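PDB 3HOL: TbpB, which forms the surface lipoprotein part of a bacterial transferrin receptor and probably binds host transferrin so that its iron can be acquired. Local coordinates for residues G139-L144 / Y224-A229; Y148-I153 / S161-P166; D368-G373 / V410-K415; A481-G486 / G502-V507. All blocks are in the same frame, centred on the assembly; numbering follows the deposited sequence.

Contact 1: residues G139-L144 / Y224-A229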
loop_
_atom_site.group_PDB
_atom_site.type_symbol
_atom_site.label_atom_id
_atom_site.label_comp_id
_atom_site.label_asym_id
_atom_site.label_seq_id
_atom_site.Cartn_x
_atom_site.Cartn_y
_atom_site.Cartn_z
ATOM N N GLY A 139 20.072 14.657 33.184
ATOM C CA GLY A 139 21.442 15.001 32.846
ATOM C C GLY A 139 21.709 15.295 31.375
ATOM O O GLY A 139 22.795 15.013 30.873
ATOM N N ARG A 140 20.741 15.892 30.698
ATOM C CA ARG A 140 20.926 16.291 29.301
ATOM C C ARG A 140 21.902 17.454 29.227
ATOM O O ARG A 140 22.029 18.212 30.193
ATOM C CB ARG A 140 19.596 16.585 28.623
ATOM C CG ARG A 140 18.871 15.276 28.263
ATOM C CD ARG A 140 17.513 15.469 27.646
ATOM N NE ARG A 140 16.932 14.154 27.415
ATOM C CZ ARG A 140 15.896 13.895 26.628
ATOM N NH1 ARG A 140 15.248 14.863 25.972
ATOM N NH2 ARG A 140 15.474 12.640 26.522
ATOM N N PRO A 141 22.625 17.571 28.099
ATOM C CA PRO A 141 23.738 18.523 28.021
ATOM C C PRO A 141 23.280 19.975 27.885
ATOM O O PRO A 141 22.339 20.271 27.173
ATOM C CB PRO A 141 24.505 18.079 26.757
ATOM C CG PRO A 141 23.790 16.866 26.220
ATOM C CD PRO A 141 22.397 16.909 26.801
ATOM N N ASN A 142 23.988 20.877 28.546
ATOM C CA ASN A 142 23.683 22.281 28.471
ATOM C C ASN A 142 24.372 22.973 27.276
ATOM O O ASN A 142 23.732 23.726 26.511
ATOM C CB ASN A 142 24.111 22.917 29.796
ATOM C CG ASN A 142 23.024 22.883 30.830
ATOM O OD1 ASN A 142 21.852 22.714 30.530
ATOM N ND2 ASN A 142 23.412 23.065 32.076
ATOM N N TYR A 143 25.666 22.716 27.116
ATOM C CA TYR A 143 26.479 23.456 26.161
ATOM C C TYR A 143 27.324 22.568 25.256
ATOM O O TYR A 143 28.287 21.965 25.706
ATOM C CB TYR A 143 27.364 24.479 26.903
ATOM C CG TYR A 143 26.613 25.302 27.948
ATOM C CD1 TYR A 143 25.565 26.136 27.573
ATOM C CD2 TYR A 143 26.962 25.244 29.315
ATOM C CE1 TYR A 143 24.887 26.931 28.530
ATOM C CE2 TYR A 143 26.256 26.006 30.292
ATOM C CZ TYR A 143 25.233 26.863 29.878
ATOM O OH TYR A 143 24.501 27.618 30.787
ATOM N N LEU A 144 26.965 22.493 23.969
ATOM C CA LEU A 144 27.760 21.735 22.967
ATOM C C LEU A 144 27.797 22.511 21.646
ATOM O O LEU A 144 27.229 22.106 20.612
ATOM C CB LEU A 144 27.214 20.315 22.762
ATOM C CG LEU A 144 27.307 19.297 23.895
ATOM C CD1 LEU A 144 26.348 18.105 23.655
ATOM C CD2 LEU A 144 28.774 18.811 24.112
ATOM N N TYR A 224 26.048 12.722 27.328
ATOM C CA TYR A 224 24.694 12.170 27.273
ATOM C C TYR A 224 24.425 11.585 25.886
ATOM O O TYR A 224 24.720 12.211 24.858
ATOM C CB TYR A 224 23.656 13.232 27.600
ATOM C CG TYR A 224 22.225 12.727 27.702
ATOM C CD1 TYR A 224 21.691 12.325 28.919
ATOM C CD2 TYR A 224 21.389 12.666 26.577
ATOM C CE1 TYR A 224 20.356 11.868 29.017
ATOM C CE2 TYR A 224 20.076 12.203 26.669
ATOM C CZ TYR A 224 19.565 11.815 27.888
ATOM O OH TYR A 224 18.264 11.369 27.981
ATOM N N ASN A 225 23.824 10.406 25.877
ATOM C CA ASN A 225 23.567 9.657 24.657
ATOM C C ASN A 225 22.063 9.657 24.400
ATOM O O ASN A 225 21.298 9.069 25.168
ATOM C CB ASN A 225 24.161 8.235 24.804
ATOM C CG ASN A 225 23.631 7.265 23.758
ATOM O OD1 ASN A 225 23.216 7.673 22.679
ATOM N ND2 ASN A 225 23.625 5.987 24.074
ATOM N N PHE A 226 21.617 10.370 23.360
ATOM C CA PHE A 226 20.178 10.463 23.040
ATOM C C PHE A 226 19.538 9.164 22.470
ATOM O O PHE A 226 18.308 9.098 22.312
ATOM C CB PHE A 226 19.946 11.628 22.073
ATOM C CG PHE A 226 19.911 12.950 22.773
ATOM C CD1 PHE A 226 18.733 13.410 23.362
ATOM C CD2 PHE A 226 21.088 13.695 22.935
ATOM C CE1 PHE A 226 18.719 14.640 24.072
ATOM C CE2 PHE A 226 21.075 14.902 23.623
ATOM C CZ PHE A 226 19.901 15.384 24.186
ATOM N N PHE A 227 20.378 8.178 22.138
ATOM C CA PHE A 227 19.975 7.012 21.308
ATOM C C PHE A 227 20.191 5.704 22.071
ATOM O O PHE A 227 20.766 4.748 21.528
ATOM C CB PHE A 227 20.824 6.993 20.009
ATOM C CG PHE A 227 20.970 8.372 19.371
ATOM C CD1 PHE A 227 19.908 8.940 18.694
ATOM C CD2 PHE A 227 22.172 9.097 19.485
ATOM C CE1 PHE A 227 20.002 10.217 18.123
ATOM C CE2 PHE A 227 22.281 10.378 18.927
ATOM C CZ PHE A 227 21.190 10.935 18.243
ATOM N N SER A 228 19.738 5.675 23.328
ATOM C CA SER A 228 20.092 4.539 24.201
ATOM C C SER A 228 18.991 3.490 24.205
ATOM O O SER A 228 19.222 2.355 24.631
ATOM C CB SER A 228 20.396 5.001 25.642
ATOM O OG SER A 228 19.220 5.522 26.288
ATOM N N ALA A 229 17.802 3.877 23.763
ATOM C CA ALA A 229 16.606 3.023 23.878
ATOM C C ALA A 229 16.386 2.212 22.618
ATOM O O ALA A 229 16.554 2.731 21.509
ATOM C CB ALA A 229 15.397 3.876 24.134
#

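Contact 2: residues Y148-I153 / S161-P166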
loop_
_atom_site.group_PDB
_atom_site.type_symbol
_atom_site.label_atom_id
_atom_site.label_comp_id
_atom_site.label_asym_id
_atom_site.label_seq_id
_atom_site.Cartn_x
_atom_site.Cartn_y
_atom_site.Cartn_z
ATOM N N TYR A 148 25.918 21.393 17.980
ATOM C CA TYR A 148 24.540 21.846 17.652
ATOM C C TYR A 148 24.393 23.372 17.584
ATOM O O TYR A 148 25.193 24.110 18.204
ATOM C CB TYR A 148 23.530 21.302 18.667
ATOM C CG TYR A 148 23.633 19.807 18.875
ATOM C CD1 TYR A 148 23.137 18.918 17.910
ATOM C CD2 TYR A 148 24.218 19.276 20.033
ATOM C CE1 TYR A 148 23.220 17.536 18.081
ATOM C CE2 TYR A 148 24.325 17.853 20.211
ATOM C CZ TYR A 148 23.803 17.015 19.230
ATOM O OH TYR A 148 23.884 15.650 19.365
ATOM N N TYR A 149 23.386 23.823 16.844
ATOM C CA TYR A 149 23.102 25.254 16.706
ATOM C C TYR A 149 22.191 25.776 17.824
ATOM O O TYR A 149 21.531 26.818 17.667
ATOM C CB TYR A 149 22.456 25.560 15.345
ATOM C CG TYR A 149 23.259 25.199 14.124
ATOM C CD1 TYR A 149 24.331 25.986 13.700
ATOM C CD2 TYR A 149 22.899 24.092 13.345
ATOM C CE1 TYR A 149 25.060 25.644 12.557
ATOM C CE2 TYR A 149 23.604 23.743 12.222
ATOM C CZ TYR A 149 24.677 24.526 11.825
ATOM O OH TYR A 149 25.329 24.144 10.690
ATOM N N THR A 150 22.117 25.062 18.941
ATOM C CA THR A 150 21.253 25.483 20.056
ATOM C C THR A 150 21.907 25.062 21.377
ATOM O O THR A 150 22.891 24.346 21.354
ATOM C CB THR A 150 19.787 24.899 19.892
ATOM O OG1 THR A 150 18.874 25.552 20.799
ATOM C CG2 THR A 150 19.768 23.381 20.071
ATOM N N LYS A 151 21.384 25.559 22.502
ATOM C CA LYS A 151 21.827 25.203 23.868
ATOM C C LYS A 151 20.717 24.446 24.597
ATOM O O LYS A 151 19.560 24.447 24.140
ATOM C CB LYS A 151 22.163 26.481 24.679
ATOM C CG LYS A 151 23.296 27.323 24.088
ATOM C CD LYS A 151 23.612 28.630 24.911
ATOM C CE LYS A 151 22.413 29.631 24.881
ATOM N NZ LYS A 151 22.758 30.974 25.390
ATOM N N PHE A 152 21.052 23.830 25.737
ATOM C CA PHE A 152 20.055 23.152 26.588
ATOM C C PHE A 152 19.394 22.026 25.743
ATOM O O PHE A 152 18.180 21.984 25.522
ATOM C CB PHE A 152 19.072 24.190 27.198
ATOM C CG PHE A 152 19.792 25.376 27.857
ATOM C CD1 PHE A 152 20.637 25.164 28.954
ATOM C CD2 PHE A 152 19.697 26.655 27.331
ATOM C CE1 PHE A 152 21.323 26.232 29.571
ATOM C CE2 PHE A 152 20.400 27.736 27.937
ATOM C CZ PHE A 152 21.204 27.517 29.047
ATOM N N ILE A 153 20.254 21.121 25.301
ATOM C CA ILE A 153 19.968 20.164 24.238
ATOM C C ILE A 153 18.938 19.129 24.694
ATOM O O ILE A 153 19.198 18.397 25.639
ATOM C CB ILE A 153 21.242 19.418 23.800
ATOM C CG1 ILE A 153 22.421 20.379 23.560
ATOM C CG2 ILE A 153 20.950 18.638 22.503
ATOM C CD1 ILE A 153 22.103 21.430 22.520
ATOM N N SER A 161 17.578 16.217 14.405
ATOM C CA SER A 161 18.774 15.996 13.561
ATOM C C SER A 161 19.177 17.301 12.828
ATOM O O SER A 161 20.363 17.568 12.626
ATOM C CB SER A 161 18.520 14.903 12.509
ATOM O OG SER A 161 17.239 15.112 11.904
ATOM N N GLY A 162 18.184 18.111 12.470
ATOM C CA GLY A 162 18.420 19.382 11.778
ATOM C C GLY A 162 19.042 20.460 12.649
ATOM O O GLY A 162 19.502 21.489 12.152
ATOM N N ASP A 163 19.123 20.208 13.953
ATOM C CA ASP A 163 19.943 21.075 14.826
ATOM C C ASP A 163 21.440 20.803 14.745
ATOM O O ASP A 163 22.227 21.602 15.256
ATOM C CB ASP A 163 19.472 20.968 16.301
ATOM C CG ASP A 163 18.028 21.445 16.489
ATOM O OD1 ASP A 163 17.669 22.497 15.896
ATOM O OD2 ASP A 163 17.255 20.788 17.253
ATOM N N ALA A 164 21.861 19.673 14.155
ATOM C CA ALA A 164 23.264 19.262 14.299
ATOM C C ALA A 164 24.147 20.010 13.280
ATOM O O ALA A 164 23.729 20.228 12.139
ATOM C CB ALA A 164 23.421 17.718 14.118
ATOM N N LYS A 165 25.367 20.362 13.666
ATOM C CA LYS A 165 26.344 20.918 12.708
ATOM C C LYS A 165 26.969 19.802 11.854
ATOM O O LYS A 165 27.469 18.786 12.389
ATOM C CB LYS A 165 27.446 21.684 13.450
ATOM C CG LYS A 165 26.920 22.846 14.321
ATOM C CD LYS A 165 28.048 23.831 14.768
ATOM C CE LYS A 165 27.438 25.014 15.494
ATOM N NZ LYS A 165 28.507 25.959 15.922
ATOM N N PRO A 166 26.932 19.967 10.522
ATOM C CA PRO A 166 27.452 18.939 9.612
ATOM C C PRO A 166 28.941 18.613 9.846
ATOM O O PRO A 166 29.369 17.497 9.598
ATOM C CB PRO A 166 27.221 19.541 8.229
ATOM C CG PRO A 166 26.150 20.525 8.429
ATOM C CD PRO A 166 26.360 21.097 9.780
#

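Contact 3: residues D368-G373 / V410-K415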
loop_
_atom_site.group_PDB
_atom_site.type_symbol
_atom_site.label_atom_id
_atom_site.label_comp_id
_atom_site.label_asym_id
_atom_site.label_seq_id
_atom_site.Cartn_x
_atom_site.Cartn_y
_atom_site.Cartn_z
ATOM N N ASP A 368 6.601 -19.657 -5.215
ATOM C CA ASP A 368 7.054 -20.990 -4.769
ATOM C C ASP A 368 5.908 -21.888 -4.327
ATOM O O ASP A 368 6.118 -23.094 -4.229
ATOM C CB ASP A 368 8.104 -20.933 -3.656
ATOM C CG ASP A 368 7.594 -20.264 -2.423
ATOM O OD1 ASP A 368 7.025 -19.158 -2.543
ATOM O OD2 ASP A 368 7.761 -20.824 -1.326
ATOM N N LYS A 369 4.739 -21.296 -4.038
ATOM C CA LYS A 369 3.526 -22.021 -3.660
ATOM C C LYS A 369 2.556 -22.312 -4.819
ATOM O O LYS A 369 1.508 -22.935 -4.607
ATOM C CB LYS A 369 2.774 -21.282 -2.544
ATOM C CG LYS A 369 3.572 -21.043 -1.267
ATOM C CD LYS A 369 4.174 -22.346 -0.659
ATOM C CE LYS A 369 4.423 -22.166 0.858
ATOM N NZ LYS A 369 5.583 -21.221 1.072
ATOM N N MET A 370 2.871 -21.869 -6.032
ATOM C CA MET A 370 1.985 -22.158 -7.170
ATOM C C MET A 370 2.037 -23.657 -7.455
ATOM O O MET A 370 3.124 -24.220 -7.481
ATOM C CB MET A 370 2.416 -21.416 -8.441
ATOM C CG MET A 370 2.145 -19.897 -8.441
ATOM S SD MET A 370 0.400 -19.511 -8.328
ATOM C CE MET A 370 -0.177 -20.143 -9.917
ATOM N N PRO A 371 0.876 -24.299 -7.655
ATOM C CA PRO A 371 0.910 -25.723 -7.991
ATOM C C PRO A 371 1.780 -25.949 -9.217
ATOM O O PRO A 371 1.754 -25.148 -10.136
ATOM C CB PRO A 371 -0.567 -26.039 -8.308
ATOM C CG PRO A 371 -1.337 -25.034 -7.543
ATOM C CD PRO A 371 -0.507 -23.780 -7.615
ATOM N N LYS A 372 2.557 -27.020 -9.222
ATOM C CA LYS A 372 3.412 -27.358 -10.356
ATOM C C LYS A 372 2.694 -28.209 -11.412
ATOM O O LYS A 372 3.221 -28.410 -12.511
ATOM C CB LYS A 372 4.689 -28.045 -9.865
ATOM C CG LYS A 372 5.650 -27.086 -9.121
ATOM C CD LYS A 372 6.704 -27.849 -8.355
ATOM C CE LYS A 372 7.473 -26.943 -7.420
ATOM N NZ LYS A 372 8.041 -25.766 -8.141
ATOM N N GLY A 373 1.477 -28.649 -11.084
ATOM C CA GLY A 373 0.627 -29.413 -12.001
ATOM C C GLY A 373 -0.792 -29.567 -11.490
ATOM O O GLY A 373 -1.160 -29.016 -10.430
ATOM N N VAL A 410 -8.352 -24.554 -15.481
ATOM C CA VAL A 410 -6.981 -24.171 -15.222
ATOM C C VAL A 410 -6.128 -25.431 -15.282
ATOM O O VAL A 410 -6.360 -26.402 -14.551
ATOM C CB VAL A 410 -6.837 -23.471 -13.826
ATOM C CG1 VAL A 410 -5.362 -23.325 -13.432
ATOM C CG2 VAL A 410 -7.554 -22.126 -13.820
ATOM N N ASP A 411 -5.131 -25.384 -16.151
ATOM C CA ASP A 411 -4.211 -26.482 -16.301
ATOM C C ASP A 411 -2.839 -25.954 -15.872
ATOM O O ASP A 411 -2.131 -25.318 -16.664
ATOM C CB ASP A 411 -4.225 -26.931 -17.761
ATOM C CG ASP A 411 -3.205 -28.010 -18.055
ATOM O OD1 ASP A 411 -2.460 -28.379 -17.120
ATOM O OD2 ASP A 411 -3.148 -28.482 -19.225
ATOM N N PHE A 412 -2.480 -26.187 -14.612
ATOM C CA PHE A 412 -1.148 -25.762 -14.113
ATOM C C PHE A 412 0.032 -26.468 -14.809
ATOM O O PHE A 412 1.098 -25.857 -15.036
ATOM C CB PHE A 412 -1.049 -25.929 -12.595
ATOM C CG PHE A 412 -1.912 -24.961 -11.818
ATOM C CD1 PHE A 412 -1.686 -23.585 -11.881
ATOM C CD2 PHE A 412 -2.942 -25.424 -11.011
ATOM C CE1 PHE A 412 -2.481 -22.690 -11.147
ATOM C CE2 PHE A 412 -3.744 -24.540 -10.287
ATOM C CZ PHE A 412 -3.514 -23.171 -10.357
ATOM N N GLY A 413 -0.159 -27.752 -15.133
ATOM C CA GLY A 413 0.869 -28.538 -15.837
ATOM C C GLY A 413 1.337 -27.896 -17.127
ATOM O O GLY A 413 2.549 -27.677 -17.331
ATOM N N ASN A 414 0.379 -27.572 -17.993
ATOM C CA ASN A 414 0.689 -26.946 -19.275
ATOM C C ASN A 414 0.607 -25.414 -19.276
ATOM O O ASN A 414 0.748 -24.787 -20.345
ATOM C CB ASN A 414 -0.198 -27.540 -20.369
ATOM C CG ASN A 414 -0.031 -29.041 -20.478
ATOM O OD1 ASN A 414 -0.929 -29.816 -20.115
ATOM N ND2 ASN A 414 1.142 -29.462 -20.918
ATOM N N LYS A 415 0.388 -24.826 -18.094
ATOM C CA LYS A 415 0.387 -23.363 -17.932
ATOM C C LYS A 415 -0.757 -22.706 -18.729
ATOM O O LYS A 415 -0.571 -21.677 -19.363
ATOM C CB LYS A 415 1.745 -22.759 -18.355
ATOM C CG LYS A 415 2.760 -22.503 -17.243
ATOM C CD LYS A 415 3.184 -23.781 -16.534
ATOM C CE LYS A 415 4.191 -23.517 -15.406
ATOM N NZ LYS A 415 4.539 -24.844 -14.836
#

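Contact 4: residues A481-G486 / G502-V507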
loop_
_atom_site.group_PDB
_atom_site.type_symbol
_atom_site.label_atom_id
_atom_site.label_comp_id
_atom_site.label_asym_id
_atom_site.label_seq_id
_atom_site.Cartn_x
_atom_site.Cartn_y
_atom_site.Cartn_z
ATOM N N ALA A 481 -3.163 -20.724 -4.219
ATOM C CA ALA A 481 -3.738 -20.324 -5.509
ATOM C C ALA A 481 -5.171 -20.820 -5.717
ATOM O O ALA A 481 -5.598 -21.048 -6.862
ATOM C CB ALA A 481 -2.838 -20.754 -6.692
ATOM N N ALA A 482 -5.918 -20.941 -4.619
ATOM C CA ALA A 482 -7.302 -21.402 -4.644
ATOM C C ALA A 482 -8.271 -20.322 -5.095
ATOM O O ALA A 482 -9.468 -20.584 -5.230
ATOM C CB ALA A 482 -7.717 -21.910 -3.242
ATOM N N GLU A 483 -7.776 -19.095 -5.267
ATOM C CA GLU A 483 -8.588 -17.994 -5.776
ATOM C C GLU A 483 -7.885 -17.399 -6.988
ATOM O O GLU A 483 -6.645 -17.339 -7.038
ATOM C CB GLU A 483 -8.807 -16.916 -4.690
ATOM C CG GLU A 483 -9.427 -17.486 -3.368
ATOM C CD GLU A 483 -9.652 -16.455 -2.274
ATOM O OE1 GLU A 483 -9.425 -15.267 -2.525
ATOM O OE2 GLU A 483 -10.093 -16.816 -1.146
ATOM N N LEU A 484 -8.673 -16.975 -7.958
ATOM C CA LEU A 484 -8.128 -16.247 -9.125
ATOM C C LEU A 484 -9.025 -15.070 -9.466
ATOM O O LEU A 484 -10.217 -15.044 -9.096
ATOM C CB LEU A 484 -7.889 -17.158 -10.352
ATOM C CG LEU A 484 -9.060 -17.742 -11.180
ATOM C CD1 LEU A 484 -9.705 -16.770 -12.159
ATOM C CD2 LEU A 484 -8.604 -18.954 -11.938
ATOM N N GLY A 485 -8.451 -14.075 -10.137
ATOM C CA GLY A 485 -9.221 -12.906 -10.545
ATOM C C GLY A 485 -8.502 -12.161 -11.652
ATOM O O GLY A 485 -7.314 -12.397 -11.902
ATOM N N GLY A 486 -9.193 -11.239 -12.307
ATOM C CA GLY A 486 -8.532 -10.428 -13.324
ATOM C C GLY A 486 -9.486 -9.427 -13.928
ATOM O O GLY A 486 -10.601 -9.235 -13.439
ATOM N N GLY A 502 -13.749 -12.710 -10.370
ATOM C CA GLY A 502 -13.069 -13.503 -9.369
ATOM C C GLY A 502 -13.718 -14.884 -9.308
ATOM O O GLY A 502 -14.885 -15.003 -9.641
ATOM N N ALA A 503 -12.950 -15.903 -8.911
ATOM C CA ALA A 503 -13.427 -17.295 -8.893
ATOM C C ALA A 503 -12.671 -18.139 -7.870
ATOM O O ALA A 503 -11.486 -17.932 -7.655
ATOM C CB ALA A 503 -13.304 -17.925 -10.297
ATOM N N LYS A 504 -13.374 -19.099 -7.272
ATOM C CA LYS A 504 -12.816 -19.969 -6.250
ATOM C C LYS A 504 -12.604 -21.354 -6.867
ATOM O O LYS A 504 -13.452 -21.807 -7.629
ATOM C CB LYS A 504 -13.795 -20.062 -5.077
ATOM C CG LYS A 504 -13.394 -21.068 -4.021
ATOM C CD LYS A 504 -12.476 -20.482 -2.992
ATOM C CE LYS A 504 -13.152 -20.539 -1.632
ATOM N NZ LYS A 504 -12.150 -20.339 -0.561
ATOM N N GLN A 505 -11.464 -21.986 -6.566
ATOM C CA GLN A 505 -11.178 -23.378 -6.950
ATOM C C GLN A 505 -12.310 -24.278 -6.431
ATOM O O GLN A 505 -12.885 -24.031 -5.369
ATOM C CB GLN A 505 -9.816 -23.833 -6.396
ATOM C CG GLN A 505 -9.139 -24.997 -7.152
ATOM C CD GLN A 505 -7.854 -25.486 -6.462
ATOM O OE1 GLN A 505 -6.725 -25.132 -6.852
ATOM N NE2 GLN A 505 -8.022 -26.302 -5.433
ATOM N N GLN A 506 -12.649 -25.284 -7.223
ATOM C CA GLN A 506 -13.747 -26.201 -6.925
ATOM C C GLN A 506 -13.206 -27.587 -6.606
ATOM O O GLN A 506 -12.081 -27.941 -6.989
ATOM C CB GLN A 506 -14.684 -26.326 -8.129
ATOM C CG GLN A 506 -15.378 -25.043 -8.551
ATOM C CD GLN A 506 -16.247 -24.458 -7.452
ATOM O OE1 GLN A 506 -15.924 -23.423 -6.866
ATOM N NE2 GLN A 506 -17.360 -25.119 -7.168
ATOM N N VAL A 507 -14.020 -28.363 -5.900
ATOM C CA VAL A 507 -13.781 -29.800 -5.752
ATOM C C VAL A 507 -15.074 -30.516 -6.182
ATOM O O VAL A 507 -16.171 -29.959 -6.028
ATOM C CB VAL A 507 -13.295 -30.162 -4.289
ATOM C CG1 VAL A 507 -14.371 -29.850 -3.240
ATOM C CG2 VAL A 507 -12.838 -31.613 -4.182
#

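Contact 1: residues G139-L144 / Y224-A229
R140 lies against Y224 and F226, and the polar part of the contact is at its tip. NE points to Y224 OH at 3.1 Å, from the edge of the guanidinium; this bond is doubtful, because the place of the hydroxyl is less sure. The firmer polar partners of the guanidinium are N131 OD1 for NH2 and the backbone O of G154 for NH1.

Further back along the same side chain, R140 CG sits over one face of the Y224 ring, 3.6 Å from its centroid and 16° off the normal, a CH-pi contact. From CG to NE the chain is extended (chi3 -178°), which carries it past the ring toward the hydroxyl. At the tip, F226 CE1 lies over one face of the guanidinium, but the two planes are 62° apart and do not stack flat.

Apolar packing is supplied by P141. Its CG meets Y224 CB at 3.9 Å, and its CD meets F226 CZ, also at 3.9 Å. Around F226 the chain makes an Asx turn, N225 OD1 accepting from F227 N at 2.9 Å. The whole is a buried loop-to-loop junction of the N-lobe barrel domain, joining the loop after strand 119-133 to the one before strand 231-239.

Contact 2: residues Y148-I153 / S161-P166
Y149 meets D163, A164, K165 and P166 in turn as its side chain runs along the 161-166 segment. CB is 4.0 Å from D163 O, and CG is anti to its own carbonyl carbon (chi1 -60°), which lays the ring along the opposing backbone. On one rim, CD2 comes to 3.2 Å from D163 O and CE2 to 3.5 Å from A164 O. Over one face lies the aliphatic part of K165: its CG is 3.8 Å from the ring centroid, 15° off the normal, in a CH-pi contact, while K165 CE runs on beside CD1. At the tip, Y149 OH touches P166 CD at 3.3 Å.

Beside the root of this side chain the backbones are joined. Y149 N donates to D163 O at 3.0 Å in a fairly straight bond (161°). The same oxygen receives a CA-H contact from Y148, and Y148 with A164 forms a single isolated beta bridge. The Y148 ring, turned to the buried side, packs CE1 against A164 CB and meets H169 beyond.

The charged ends have partners outside the two segments: D163 OD1 forms a salt bridge with K100 NZ, D163 OD2 accepts from V160 N, and K165 NZ donates to N145 O. With its ammonium held there, K165 offers its methylenes to the tyrosine. Across the contact itself, then, one backbone hydrogen bond, backed by CH contacts to carbonyl oxygens and a ring face, joins the two arms of the loop without any ion pair between them.

Contact 3: residues D368-G373 / V410-K415
F412 packs its ring against P371 and M370 in the tight part of this contact. P371 lies over one face: its CG is 3.9 Å from the ring centroid, 21° off the normal, and its CB reaches F412 CD2 at 3.7 Å. The opposite face is filled from F412's own segment by V410 CG1, so the ring is held between a proline and a valine. M370 folds back at chi2 and chi3 (-62° and -67°), and this bend delivers CE to F412 CE1, 3.6 Å away.

Toward solvent the contact thins out. G373 CA approaches G413 N at 3.6 Å, with no hydrogen bond between the two segments, and the exposed K372 takes part only through its backbone, its O lying 4.1 Å from G413 CA. K415 reaches the same exposed edge, where its NZ is a long 4.5 Å from K372 O. Within the turn, D411 OD1 accepts from N414 N at 3.1 Å, the donor lying above the carboxylate plane, an Asx motif.

Inward from the ring, F412 meets F476, Y378 of strand 375-387 and I437 of strand 431-438, while its backbone bonds to G374. M370 and P371 also pack on the loop residue A481. The contact thus lies at one end of the C-lobe barrel, where the loop leading into strand 375-387 passes the turn between strands 405-411 and 416-421.

Contact 4: residues A481-G486 / G502-V507
L484 and A503 form the hydrogen-bonded pair at the middle of this contact, each satisfying the other's backbone. L484 N donates to A503 O at 3.0 Å, and A503 N returns a bond to L484 O at 2.9 Å, less straight at 147°. Two residues back, just before strand 483-486, A482 O accepts from Q505 N at 2.8 Å, almost linear at 176°. In the non-hydrogen-bonded pairs E483-K504 and G485-G502, the backbone groups turn outward: E483 and G485 bond to Y477 and G475, K504 and G502 to I379 and T381. A481 O, one residue before A482, accepts from Y378 OH.

Among the side chains, the buried carboxylate of E483 is held by two backbone N-H groups, E337 N on OE2 and Y338 N on OE1. K504 NZ lies 4.1 Å from E483 OE2, too far for a salt bridge, although its charge may still stabilise the carboxylate. On the face opposite E483 and K504, L484 CD1 packs on A503 CB at 4.2 Å. The short segments run antiparallel, their directions 162° apart, and such pairing, continued by strands 470-477 and 375-387 outside them, is characteristic of an antiparallel beta hairpin within an up-and-down barrel, here that of the C-lobe.

Overall arrangement
The four contacts fall into two pairs at opposite ends of an elongated, bilobal chain. Contact 2 is nested inside the loop closed by contact 1; their centres are 12 Å apart, and backbone contacts between 141-142 and 152-153 join them in the loops of the N-lobe barrel domain. Contacts 3 and 4 follow in series, their centres 13 Å apart, both reaching the same sheet of the C-lobe barrel and touching through M370, P371 and A481 and through V410 and L484. Between the pairs, centres are 57 to 59 Å apart, and the C-lobe handle domain intervenes along the chain. The pairs thus belong to separate lobes: one joins long N-lobe loops, the other lies in strands and turns of the C-lobe barrel.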